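Local coordinates for putative sporulation-specific glycosylase ydhD (Bacillus subtilis subsp. subtilis str. 168, PDB 3CZ8), which is probably a family 18 glycoside hydrolase that cleaves glycosyl bonds in polysaccharides during sporulation, this chain being its catalytic domain, at residues Pro69-Thr83 / Arg110-Val122. The protein carries 1 engineered substitution. Numbering follows the deposited sequence.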
ATOM      1  N   PRO A  69      10.570  -2.563 -17.089  1.00 37.86           N
ATOM      2  CA  PRO A  69      10.412  -3.466 -15.953  1.00 33.84           C
ATOM      3  C   PRO A  69      11.743  -4.059 -15.481  1.00 41.73           C
ATOM      4  O   PRO A  69      12.482  -4.666 -16.266  1.00 34.11           O
ATOM      5  CB  PRO A  69       9.486  -4.558 -16.492  1.00 35.29           C
ATOM      6  CG  PRO A  69       9.719  -4.573 -17.958  1.00 33.75           C
ATOM      7  CD  PRO A  69      10.184  -3.198 -18.363  1.00 39.09           C
ATOM      8  N   LEU A  70      12.038  -3.883 -14.199  1.00 31.17           N
ATOM      9  CA  LEU A  70      13.250  -4.429 -13.604  1.00 22.97           C
ATOM     10  C   LEU A  70      12.899  -5.514 -12.601  1.00 23.31           C
ATOM     11  O   LEU A  70      11.925  -5.389 -11.870  1.00 30.05           O
ATOM     12  CB  LEU A  70      14.070  -3.318 -12.930  1.00 26.06           C
ATOM     13  CG  LEU A  70      14.428  -2.060 -13.739  1.00 29.32           C
ATOM     14  CD1 LEU A  70      15.082  -1.003 -12.853  1.00 21.36           C
ATOM     15  CD2 LEU A  70      15.334  -2.380 -14.907  1.00 36.10           C
ATOM     16  N   ALA A  71      13.685  -6.585 -12.592  1.00 29.74           N
ATOM     17  CA  ALA A  71      13.542  -7.647 -11.603  1.00 28.96           C
ATOM     18  C   ALA A  71      14.321  -7.295 -10.345  1.00 21.95           C
ATOM     19  O   ALA A  71      15.513  -7.001 -10.410  1.00 32.32           O
ATOM     20  CB  ALA A  71      14.053  -8.964 -12.168  1.00 30.49           C
ATOM     21  N   THR A  72      13.662  -7.334  -9.192  1.00 30.17           N
ATOM     22  CA  THR A  72      14.367  -7.097  -7.940  1.00 30.19           C
ATOM     23  C   THR A  72      14.907  -8.412  -7.392  1.00 32.64           C
ATOM     24  O   THR A  72      14.166  -9.381  -7.227  1.00 27.68           O
ATOM     25  CB  THR A  72      13.490  -6.381  -6.898  1.00 26.82           C
ATOM     26  OG1 THR A  72      12.925  -5.212  -7.493  1.00 27.15           O
ATOM     27  CG2 THR A  72      14.308  -5.967  -5.687  1.00 33.76           C
ATOM     28  N   ILE A  73      16.207  -8.421  -7.124  1.00 30.19           N
ATOM     29  CA  ILE A  73      16.900  -9.581  -6.603  1.00 26.33           C
ATOM     30  C   ILE A  73      17.338  -9.256  -5.176  1.00 34.47           C
ATOM     31  O   ILE A  73      18.050  -8.275  -4.950  1.00 32.92           O
ATOM     32  CB  ILE A  73      18.132  -9.964  -7.490  1.00 27.16           C
ATOM     33  CG1 ILE A  73      17.821  -9.831  -8.990  1.00 28.41           C
ATOM     34  CG2 ILE A  73      18.656 -11.357  -7.137  1.00 34.19           C
ATOM     35  CD1 ILE A  73      16.740 -10.782  -9.535  1.00 28.67           C
ATOM     36  N   THR A  74      16.888 -10.068  -4.219  1.00 38.88           N
ATOM     37  CA  THR A  74      17.129  -9.812  -2.793  1.00 38.01           C
ATOM     38  C   THR A  74      17.738 -11.013  -2.084  1.00 39.12           C
ATOM     39  O   THR A  74      17.760 -12.120  -2.627  1.00 35.53           O
ATOM     40  CB  THR A  74      15.824  -9.460  -2.027  1.00 40.27           C
ATOM     41  OG1 THR A  74      15.023 -10.638  -1.879  1.00 30.39           O
ATOM     42  CG2 THR A  74      15.014  -8.367  -2.733  1.00 26.33           C
ATOM     43  N   ASN A  75      18.223 -10.777  -0.865  1.00 39.37           N
ATOM     44  CA  ASN A  75      18.628 -11.844   0.050  1.00 35.66           C
ATOM     45  C   ASN A  75      17.604 -12.054   1.181  1.00 35.32           C
ATOM     46  O   ASN A  75      17.956 -12.218   2.353  1.00 39.46           O
ATOM     47  CB  ASN A  75      20.036 -11.599   0.607  1.00 22.55           C
ATOM     48  CG  ASN A  75      20.187 -10.234   1.273  1.00 33.54           C
ATOM     49  OD1 ASN A  75      19.611  -9.239   0.831  1.00 34.20           O
ATOM     50  ND2 ASN A  75      20.986 -10.185   2.334  1.00 27.91           N
ATOM     51  N   LEU A  76      16.330 -12.064   0.812  1.00 35.28           N
ATOM     52  CA  LEU A  76      15.262 -12.222   1.785  1.00 40.03           C
ATOM     53  C   LEU A  76      15.036 -13.677   2.168  1.00 45.73           C
ATOM     54  O   LEU A  76      15.160 -14.574   1.335  1.00 46.77           O
ATOM     55  CB  LEU A  76      13.962 -11.594   1.272  1.00 31.85           C
ATOM     56  CG  LEU A  76      13.824 -10.081   1.479  1.00 32.44           C
ATOM     57  CD1 LEU A  76      12.687  -9.547   0.674  1.00 26.43           C
ATOM     58  CD2 LEU A  76      13.615  -9.726   2.926  1.00 26.38           C
ATOM     59  N   THR A  77      14.732 -13.886   3.448  1.00 55.55           N
ATOM     60  CA  THR A  77      14.256 -15.168   3.975  1.00 64.78           C
ATOM     61  C   THR A  77      12.919 -14.930   4.673  1.00 67.93           C
ATOM     62  O   THR A  77      12.338 -13.847   4.540  1.00 68.75           O
ATOM     63  CB  THR A  77      15.252 -15.806   4.966  1.00 59.54           C
ATOM     64  OG1 THR A  77      15.634 -14.845   5.959  1.00 70.99           O
ATOM     65  CG2 THR A  77      16.482 -16.300   4.240  1.00 65.77           C
ATOM     66  N   SER A  78      12.439 -15.933   5.411  1.00 72.30           N
ATOM     67  CA  SER A  78      11.178 -15.830   6.152  1.00 75.08           C
ATOM     68  C   SER A  78      11.243 -14.805   7.284  1.00 68.31           C
ATOM     69  O   SER A  78      10.266 -14.100   7.545  1.00 64.46           O
ATOM     70  CB  SER A  78      10.745 -17.196   6.688  1.00 82.45           C
ATOM     71  OG  SER A  78      10.255 -18.022   5.639  1.00 96.93           O
ATOM     72  N   GLY A  79      12.402 -14.720   7.935  1.00 63.44           N
ATOM     73  CA  GLY A  79      12.628 -13.745   9.000  1.00 64.96           C
ATOM     74  C   GLY A  79      13.318 -12.465   8.556  1.00 70.69           C
ATOM     75  O   GLY A  79      13.869 -11.736   9.384  1.00 76.10           O
ATOM     76  N   GLY A  80      13.292 -12.193   7.250  1.00 68.86           N
ATOM     77  CA  GLY A  80      13.857 -10.960   6.695  1.00 53.71           C
ATOM     78  C   GLY A  80      15.124 -11.139   5.872  1.00 43.70           C
ATOM     79  O   GLY A  80      15.351 -12.190   5.273  1.00 39.82           O
ATOM     80  N   PHE A  81      15.943 -10.094   5.834  1.00 35.55           N
ATOM     81  CA  PHE A  81      17.168 -10.099   5.049  1.00 44.94           C
ATOM     82  C   PHE A  81      18.230 -10.934   5.746  1.00 43.33           C
ATOM     83  O   PHE A  81      18.508 -10.745   6.931  1.00 47.76           O
ATOM     84  CB  PHE A  81      17.665  -8.669   4.797  1.00 43.86           C
ATOM     85  CG  PHE A  81      16.815  -7.898   3.832  1.00 42.54           C
ATOM     86  CD1 PHE A  81      17.025  -8.009   2.462  1.00 23.69           C
ATOM     87  CD2 PHE A  81      15.800  -7.061   4.289  1.00 40.70           C
ATOM     88  CE1 PHE A  81      16.238  -7.298   1.555  1.00 37.72           C
ATOM     89  CE2 PHE A  81      15.007  -6.345   3.391  1.00 46.87           C
ATOM     90  CZ  PHE A  81      15.223  -6.470   2.021  1.00 36.34           C
ATOM     91  N   SER A  82      18.795 -11.878   5.000  1.00 50.50           N
ATOM     92  CA  SER A  82      19.767 -12.807   5.546  1.00 47.80           C
ATOM     93  C   SER A  82      21.189 -12.330   5.296  1.00 47.29           C
ATOM     94  O   SER A  82      21.670 -12.342   4.158  1.00 53.48           O
ATOM     95  CB  SER A  82      19.565 -14.205   4.967  1.00 44.33           C
ATOM     96  OG  SER A  82      20.577 -15.077   5.439  1.00 49.89           O
ATOM     97  N   THR A  83      21.838 -11.914   6.382  1.00 49.95           N
ATOM     98  CA  THR A  83      23.239 -11.484   6.414  0.50 54.58           C
ATOM     99  C   THR A  83      24.180 -12.621   5.992  1.00 60.37           C
ATOM    100  O   THR A  83      25.259 -12.391   5.440  1.00 66.10           O
ATOM    101  CB  THR A  83      23.604 -11.024   7.854  0.50 54.92           C
ATOM    102  OG1 THR A  83      22.587 -10.143   8.352  0.50 58.78           O
ATOM    103  CG2 THR A  83      24.955 -10.319   7.910  0.50 60.83           C
ATOM    104  N   ARG A 110      12.262 -14.282 -18.873  1.00 47.74           N
ATOM    105  CA  ARG A 110      11.051 -13.584 -18.436  1.00 33.24           C
ATOM    106  C   ARG A 110      10.804 -12.260 -19.154  1.00 31.76           C
ATOM    107  O   ARG A 110       9.684 -11.751 -19.148  1.00 45.53           O
ATOM    108  CB  ARG A 110      11.058 -13.387 -16.915  1.00 35.44           C
ATOM    109  CG  ARG A 110      11.095 -14.684 -16.101  1.00 36.91           C
ATOM    110  CD  ARG A 110       9.706 -15.115 -15.625  1.00 62.93           C
ATOM    111  NE  ARG A 110       8.890 -15.713 -16.684  1.00 92.18           N
ATOM    112  CZ  ARG A 110       7.904 -15.091 -17.329  1.00 98.05           C
ATOM    113  NH1 ARG A 110       7.226 -15.730 -18.274  1.00 86.32           N
ATOM    114  NH2 ARG A 110       7.594 -13.833 -17.037  1.00 91.09           N
ATOM    115  N   GLY A 111      11.841 -11.696 -19.765  1.00 41.48           N
ATOM    116  CA  GLY A 111      11.682 -10.477 -20.567  1.00 30.24           C
ATOM    117  C   GLY A 111      11.780  -9.159 -19.814  1.00 44.92           C
ATOM    118  O   GLY A 111      11.178  -8.154 -20.215  1.00 37.79           O
ATOM    119  N   TYR A 112      12.549  -9.151 -18.728  1.00 42.01           N
ATOM    120  CA  TYR A 112      12.825  -7.918 -17.996  1.00 41.74           C
ATOM    121  C   TYR A 112      13.807  -7.053 -18.774  1.00 32.52           C
ATOM    122  O   TYR A 112      14.576  -7.563 -19.583  1.00 47.81           O
ATOM    123  CB  TYR A 112      13.408  -8.235 -16.622  1.00 39.28           C
ATOM    124  CG  TYR A 112      12.404  -8.676 -15.579  1.00 38.57           C
ATOM    125  CD1 TYR A 112      11.551  -7.752 -14.971  1.00 38.34           C
ATOM    126  CD2 TYR A 112      12.331 -10.008 -15.173  1.00 29.59           C
ATOM    127  CE1 TYR A 112      10.642  -8.143 -13.997  1.00 31.59           C
ATOM    128  CE2 TYR A 112      11.423 -10.412 -14.197  1.00 38.21           C
ATOM    129  CZ  TYR A 112      10.583  -9.468 -13.613  1.00 37.38           C
ATOM    130  OH  TYR A 112       9.678  -9.848 -12.650  1.00 47.20           O
ATOM    131  N   GLY A 113      13.772  -5.745 -18.537  1.00 31.39           N
ATOM    132  CA  GLY A 113      14.735  -4.826 -19.142  1.00 32.88           C
ATOM    133  C   GLY A 113      16.004  -4.621 -18.325  1.00 37.09           C
ATOM    134  O   GLY A 113      16.872  -3.836 -18.706  1.00 32.54           O
ATOM    135  N   GLY A 114      16.115  -5.332 -17.206  1.00 34.52           N
ATOM    136  CA  GLY A 114      17.250  -5.181 -16.304  1.00 35.97           C
ATOM    137  C   GLY A 114      16.938  -5.648 -14.897  1.00 34.90           C
ATOM    138  O   GLY A 114      15.938  -6.340 -14.676  1.00 33.24           O
ATOM    139  N   VAL A 115      17.806  -5.301 -13.950  0.50 33.61           N
ATOM    140  CA  VAL A 115      17.588  -5.670 -12.551  0.50 27.33           C
ATOM    141  C   VAL A 115      17.751  -4.529 -11.561  0.50 30.85           C
ATOM    142  O   VAL A 115      18.275  -3.457 -11.880  0.50 26.56           O
ATOM    143  CB  VAL A 115      18.497  -6.839 -12.063  0.50 34.31           C
ATOM    144  CG1 VAL A 115      18.137  -8.136 -12.743  0.50 44.66           C
ATOM    145  CG2 VAL A 115      19.962  -6.508 -12.240  0.50 31.27           C
ATOM    146  N   THR A 116      17.284  -4.798 -10.348  1.00 30.53           N
ATOM    147  CA  THR A 116      17.565  -3.981  -9.180  1.00 27.97           C
ATOM    148  C   THR A 116      18.096  -4.929  -8.127  1.00 31.50           C
ATOM    149  O   THR A 116      17.382  -5.817  -7.664  1.00 34.20           O
ATOM    150  CB  THR A 116      16.323  -3.228  -8.676  1.00 32.73           C
ATOM    151  OG1 THR A 116      15.848  -2.372  -9.718  1.00 25.85           O
ATOM    152  CG2 THR A 116      16.658  -2.378  -7.451  1.00 28.80           C
ATOM    153  N   ILE A 117      19.371  -4.781  -7.792  1.00 30.04           N
ATOM    154  CA  ILE A 117      19.943  -5.576  -6.720  1.00 21.79           C
ATOM    155  C   ILE A 117      19.526  -4.907  -5.415  1.00 24.05           C
ATOM    156  O   ILE A 117      19.799  -3.724  -5.192  1.00 19.95           O
ATOM    157  CB  ILE A 117      21.491  -5.699  -6.835  1.00 24.00           C
ATOM    158  CG1 ILE A 117      21.893  -6.524  -8.071  1.00 27.95           C
ATOM    159  CG2 ILE A 117      22.074  -6.313  -5.578  1.00 23.17           C
ATOM    160  CD1 ILE A 117      21.436  -8.006  -8.040  1.00 27.24           C
ATOM    161  N   ASP A 118      18.817  -5.658  -4.581  1.00 24.08           N
ATOM    162  CA  ASP A 118      18.414  -5.184  -3.268  1.00 31.13           C
ATOM    163  C   ASP A 118      18.986  -6.156  -2.240  1.00 30.12           C
ATOM    164  O   ASP A 118      18.264  -6.945  -1.635  1.00 31.58           O
ATOM    165  CB  ASP A 118      16.884  -5.063  -3.183  1.00 27.16           C
ATOM    166  CG  ASP A 118      16.395  -4.527  -1.837  1.00 41.75           C
ATOM    167  OD1 ASP A 118      17.159  -3.827  -1.144  1.00 32.30           O
ATOM    168  OD2 ASP A 118      15.233  -4.809  -1.475  1.00 41.23           O
ATOM    169  N   PHE A 119      20.304  -6.108  -2.076  1.00 33.81           N
ATOM    170  CA  PHE A 119      20.955  -6.905  -1.053  1.00 36.30           C
ATOM    171  C   PHE A 119      21.135  -6.034   0.175  1.00 34.16           C
ATOM    172  O   PHE A 119      21.826  -5.013   0.135  1.00 35.53           O
ATOM    173  CB  PHE A 119      22.310  -7.483  -1.511  1.00 25.43           C
ATOM    174  CG  PHE A 119      22.209  -8.543  -2.587  1.00 25.56           C
ATOM    175  CD1 PHE A 119      20.980  -9.077  -2.976  1.00 23.25           C
ATOM    176  CD2 PHE A 119      23.367  -9.026  -3.197  1.00 28.44           C
ATOM    177  CE1 PHE A 119      20.900 -10.054  -3.964  1.00 33.07           C
ATOM    178  CE2 PHE A 119      23.300 -10.015  -4.183  1.00 24.88           C
ATOM    179  CZ  PHE A 119      22.063 -10.529  -4.567  1.00 25.63           C
ATOM    180  N   GLU A 120      20.498  -6.439   1.263  1.00 37.38           N
ATOM    181  CA  GLU A 120      20.603  -5.703   2.509  1.00 35.44           C
ATOM    182  C   GLU A 120      21.335  -6.514   3.559  1.00 40.53           C
ATOM    183  O   GLU A 120      21.425  -7.749   3.456  1.00 36.40           O
ATOM    184  CB  GLU A 120      19.232  -5.254   2.996  1.00 34.16           C
ATOM    185  CG  GLU A 120      18.633  -4.165   2.124  1.00 40.14           C
ATOM    186  CD  GLU A 120      17.269  -3.718   2.594  1.00 50.27           C
ATOM    187  OE1 GLU A 120      17.039  -3.652   3.823  1.00 73.80           O
ATOM    188  OE2 GLU A 120      16.423  -3.434   1.726  1.00 52.02           O
ATOM    189  N   GLN A 121      21.863  -5.796   4.551  1.00 36.02           N
ATOM    190  CA  GLN A 121      22.720  -6.350   5.606  1.00 50.18           C
ATOM    191  C   GLN A 121      23.944  -7.063   5.023  1.00 50.96           C
ATOM    192  O   GLN A 121      24.318  -8.149   5.475  1.00 54.11           O
ATOM    193  CB  GLN A 121      21.931  -7.262   6.565  1.00 37.39           C
ATOM    194  CG  GLN A 121      20.818  -6.555   7.355  1.00 50.02           C
ATOM    195  CD  GLN A 121      19.831  -7.538   7.979  1.00 63.47           C
ATOM    196  OE1 GLN A 121      20.223  -8.562   8.547  1.00 79.31           O
ATOM    197  NE2 GLN A 121      18.543  -7.228   7.876  1.00 59.75           N
ATOM    198  N   VAL A 122      24.539  -6.458   3.995  1.00 41.06           N
ATOM    199  CA  VAL A 122      25.799  -6.943   3.444  1.00 38.42           C
ATOM    200  C   VAL A 122      26.858  -6.629   4.491  1.00 41.07           C
ATOM    201  O   VAL A 122      27.007  -5.471   4.889  1.00 40.22           O
ATOM    202  CB  VAL A 122      26.139  -6.287   2.063  1.00 46.50           C
ATOM    203  CG1 VAL A 122      27.605  -6.525   1.668  1.00 25.17           C
ATOM    204  CG2 VAL A 122      25.214  -6.828   0.968  1.00 23.51           C
TER
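Thr72 pairs with Thr116 in parallel register, and its neighbours Ala71 and Ile73 make the hydrogen bonds to Thr116, joining neighbouring strands of the TIM barrel expected of a family 18 hydrolase; the two helices between them complete a beta-alpha-beta crossover. Ala71 N and Ile73 N donate to Gly114 O and Thr116 O, while Ala71 O and Ile73 O accept from Thr116 N (2.8 Å) and Asp118 N.

Apolar packing fills the outward face. Ile73 CG1 meets Val115 CG1 at 4.1 Å, and Ile117 CD1 reaches Ile73 CB, beneath helices 93-110 and 127-143. At the strand entrance the small Ala71 lets its CB sit squarely over the Tyr112 ring, 3.5 Å from the centroid, while Tyr112 OH bonds to Asp55. Gly114 suits its place because a CB there would crowd Leu70 CD2. On the inward face are Thr72, Thr116 and Asp118; Thr116 OG1 is held by Thr149 and Ser37.

Just after Thr74, Asn75 takes over the pairing. Its CG sits between the backbone N and the carbonyl carbon (chi1 55°), which turns the amide to the backbone of Glu120: ND2 donates in plane to Glu120 O (2.7 Å, 174°), and OD1 accepts from Glu120 N (3.0 Å). A leucine here would probably leave both backbone groups of Glu120, the predicted proton donor, without these mates and its main chain less firmly placed. The Glu120 carboxylate stacks on Phe81, the planes 22° apart, with OE2 3.3 Å from Phe81 CZ; Leu76 CD2 covers the opposite ring face. Asn75 ND2 also donates to Ser82 O at 2.9 Å, approaching from above that carbonyl's plane.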